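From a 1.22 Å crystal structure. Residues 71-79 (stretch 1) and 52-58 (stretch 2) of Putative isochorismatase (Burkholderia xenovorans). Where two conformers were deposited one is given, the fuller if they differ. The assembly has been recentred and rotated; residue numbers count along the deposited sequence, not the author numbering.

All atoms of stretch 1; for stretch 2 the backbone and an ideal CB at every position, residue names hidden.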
# COMPACT_ATOMS: atom_id res chain seq x y z
N GLY A 71 -3.73 -25.39 6.08
CA GLY A 71 -3.20 -24.03 6.06
C GLY A 71 -4.27 -22.97 5.83
O GLY A 71 -4.08 -21.82 6.30
N ALA A 72 -5.33 -23.32 5.09
CA ALA A 72 -6.38 -22.34 4.86
C ALA A 72 -7.34 -22.16 6.02
O ALA A 72 -8.12 -21.21 6.04
CB ALA A 72 -7.18 -22.73 3.61
N GLU A 73 -7.33 -23.07 6.97
CA GLU A 73 -8.24 -22.95 8.07
C GLU A 73 -7.84 -21.78 8.98
O GLU A 73 -6.66 -21.43 9.15
CB GLU A 73 -8.37 -24.25 8.85
CG GLU A 73 -8.98 -25.37 7.98
CD GLU A 73 -10.41 -25.03 7.56
OE1 GLU A 73 -11.27 -24.93 8.45
OE2 GLU A 73 -10.67 -24.82 6.37
N LEU A 74 -8.86 -21.18 9.56
CA LEU A 74 -8.67 -20.14 10.55
C LEU A 74 -7.98 -20.76 11.76
O LEU A 74 -8.24 -21.88 12.17
CB LEU A 74 -10.03 -19.59 10.97
CG LEU A 74 -10.80 -18.81 9.93
CD1 LEU A 74 -12.21 -18.56 10.32
CD2 LEU A 74 -10.10 -17.46 9.69
N HIS A 75 -7.04 -19.99 12.31
CA HIS A 75 -6.29 -20.41 13.49
C HIS A 75 -7.24 -20.53 14.67
O HIS A 75 -8.20 -19.79 14.75
CB HIS A 75 -5.21 -19.41 13.79
CG HIS A 75 -4.28 -19.83 14.87
ND1 HIS A 75 -4.55 -19.61 16.21
CD2 HIS A 75 -3.10 -20.49 14.81
CE1 HIS A 75 -3.53 -20.06 16.92
NE2 HIS A 75 -2.66 -20.64 16.11
N PRO A 76 -6.99 -21.47 15.59
CA PRO A 76 -7.81 -21.55 16.79
C PRO A 76 -8.11 -20.25 17.57
O PRO A 76 -9.17 -20.13 18.16
CB PRO A 76 -7.02 -22.53 17.68
CG PRO A 76 -6.40 -23.46 16.70
CD PRO A 76 -5.99 -22.57 15.55
N VAL A 77 -7.24 -19.23 17.51
CA VAL A 77 -7.55 -17.94 18.14
C VAL A 77 -8.84 -17.32 17.60
O VAL A 77 -9.62 -16.70 18.33
CB VAL A 77 -6.39 -16.89 17.97
CG1 VAL A 77 -6.91 -15.48 18.09
CG2 VAL A 77 -5.32 -17.11 18.99
N VAL A 78 -9.03 -17.45 16.29
CA VAL A 78 -10.27 -17.02 15.66
C VAL A 78 -11.35 -18.03 15.84
O VAL A 78 -12.43 -17.71 16.30
CB VAL A 78 -10.09 -16.80 14.13
CG1 VAL A 78 -11.46 -16.55 13.48
CG2 VAL A 78 -9.15 -15.64 13.92
N SER A 79 -11.04 -19.28 15.52
CA SER A 79 -12.12 -20.26 15.35
C SER A 79 -12.83 -20.57 16.66
O SER A 79 -14.01 -20.98 16.65
CB SER A 79 -11.62 -21.52 14.67
OG SER A 79 -10.79 -22.27 15.53
N UNK A 52 -15.29 -8.58 12.64
CA UNK A 52 -15.43 -9.14 11.28
C UNK A 52 -14.25 -10.03 10.99
O UNK A 52 -13.10 -9.56 11.15
CB UNK A 52 -15.54 -8.04 10.22
N UNK A 53 -14.47 -11.29 10.68
CA UNK A 53 -13.43 -12.22 10.31
C UNK A 53 -13.34 -12.32 8.79
O UNK A 53 -14.34 -12.48 8.10
CB UNK A 53 -13.69 -13.59 10.93
N UNK A 54 -12.11 -12.29 8.27
CA UNK A 54 -11.81 -12.42 6.84
C UNK A 54 -10.99 -13.70 6.69
O UNK A 54 -10.01 -13.88 7.44
CB UNK A 54 -11.06 -11.20 6.30
N UNK A 55 -11.34 -14.53 5.70
CA UNK A 55 -10.61 -15.74 5.38
C UNK A 55 -10.25 -15.70 3.89
O UNK A 55 -11.15 -15.52 3.04
CB UNK A 55 -11.43 -16.99 5.72
N UNK A 56 -9.00 -15.97 3.58
CA UNK A 56 -8.46 -15.89 2.24
C UNK A 56 -8.33 -17.31 1.66
O UNK A 56 -7.71 -18.17 2.30
CB UNK A 56 -7.11 -15.17 2.25
N UNK A 57 -8.91 -17.56 0.48
CA UNK A 57 -8.72 -18.83 -0.16
C UNK A 57 -8.09 -18.71 -1.54
O UNK A 57 -8.39 -17.80 -2.30
CB UNK A 57 -10.06 -19.56 -0.26
N UNK A 58 -7.28 -19.72 -1.86
CA UNK A 58 -6.78 -19.99 -3.20
C UNK A 58 -7.39 -21.36 -3.57
O UNK A 58 -7.88 -22.11 -2.71
CB UNK A 58 -5.25 -19.99 -3.26

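Positions 52 to 56 run as an extended strand, so alternate side chains should turn to stretch 1, and only some of the seven positions have anything there to meet. Position 52 has extended backbone angles (-115/122) and no atom of stretch 1 within 5.5 Å of its ideal CB, so stretch 1 sets no preference; a beta-branched residue would suit the strand, and the deposited residue is Val52.

Position 53 is different. Its CA-to-CB bond points toward stretch 1, and the ideal CB lies 4.5 Å from Val78 CG1 and 5.2 Å from Leu74 CD1. Two methyl groups with no polar partner between them call for an aliphatic side chain; valine, leucine or isoleucine would be reasonable, and beta-branching favours the first and last in a strand. The residue is Ile53. Its chi1 and chi2 are both m. Ile53 CD1 and Ile53 CG2 each lie 3.8 Å from Val78 CG1, and Ile53 CG2 is also 3.9 Å from Leu74 CD1, so the side chain packs against both methyl groups.

At position 54 the CA-to-CB bond points away, and stretch 1 leaves the choice open. Val54 fits the extended backbone.

Position 55 again points toward stretch 1. The ideal CB is 4.2 Å from Leu74 CD2, which would welcome an aliphatic stem, but the carbonyl oxygen of Ala72 is 5.4 Å away, an acceptor that a longer side chain with a donor at its end could reach. Glutamine satisfies both demands, and lysine might also be considered. The residue is Gln55, with chi1 and chi2 both t, so the chain extends fully and carries its amide to the loop. NE2 donates to Ala72 O at 2.9 Å, with a nearly straight N-H...O angle of 164°. A water adds a second link: it accepts from Leu74 N at 3.0 Å, donates to Glu73 OE1 at 2.7 Å, and receives a weak hydrogen bond from Gln55 NE2 at 3.4 Å. OE1 of Gln55 is bonded elsewhere in the structure.

Position 56 points sideways, with nothing of stretch 1 near its ideal CB, so many residues would serve; it is Asn56.

Position 57 also points sideways, and its ideal CB touches nothing. Yet Ala72 directs its methyl toward this stretch, so a large apolar side chain could bend across to it where a short one would not. Phe57, with chi1 m, does this: its ring brings CE1 to 3.9 Å from Ala72 CB, an oblique apolar contact.

Position 58 points sideways beyond the reach of stretch 1, which therefore makes no demand, and the small Ala58 occupies it.

Stretch 2, residues 52-58: VIVQNFA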
# COMPACT_ATOMS: atom_id res chain seq x y z
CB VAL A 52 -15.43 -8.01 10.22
CG1 VAL A 52 -15.55 -8.60 8.79
CG2 VAL A 52 -16.51 -6.96 10.52
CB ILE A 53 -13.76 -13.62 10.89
CG1 ILE A 53 -13.87 -13.58 12.41
CG2 ILE A 53 -12.77 -14.70 10.42
CD1 ILE A 53 -12.72 -13.02 13.12
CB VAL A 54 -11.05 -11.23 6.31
CG1 VAL A 54 -10.77 -11.39 4.81
CG2 VAL A 54 -11.81 -9.91 6.66
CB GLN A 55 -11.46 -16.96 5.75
CG GLN A 55 -10.75 -18.29 5.60
CD GLN A 55 -11.58 -19.48 6.12
OE1 GLN A 55 -12.79 -19.36 6.34
NE2 GLN A 55 -10.90 -20.56 6.44
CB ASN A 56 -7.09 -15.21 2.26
CG ASN A 56 -6.49 -15.04 0.90
OD1 ASN A 56 -6.80 -14.05 0.23
ND2 ASN A 56 -5.64 -16.01 0.45
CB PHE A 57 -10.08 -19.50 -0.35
CG PHE A 57 -10.69 -19.99 0.92
CD1 PHE A 57 -10.16 -21.08 1.61
CD2 PHE A 57 -11.88 -19.44 1.37
CE1 PHE A 57 -10.77 -21.56 2.75
CE2 PHE A 57 -12.49 -19.94 2.53
CZ PHE A 57 -11.92 -20.98 3.20
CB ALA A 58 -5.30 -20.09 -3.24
O HOH W 1 -11.58 -22.38 9.20
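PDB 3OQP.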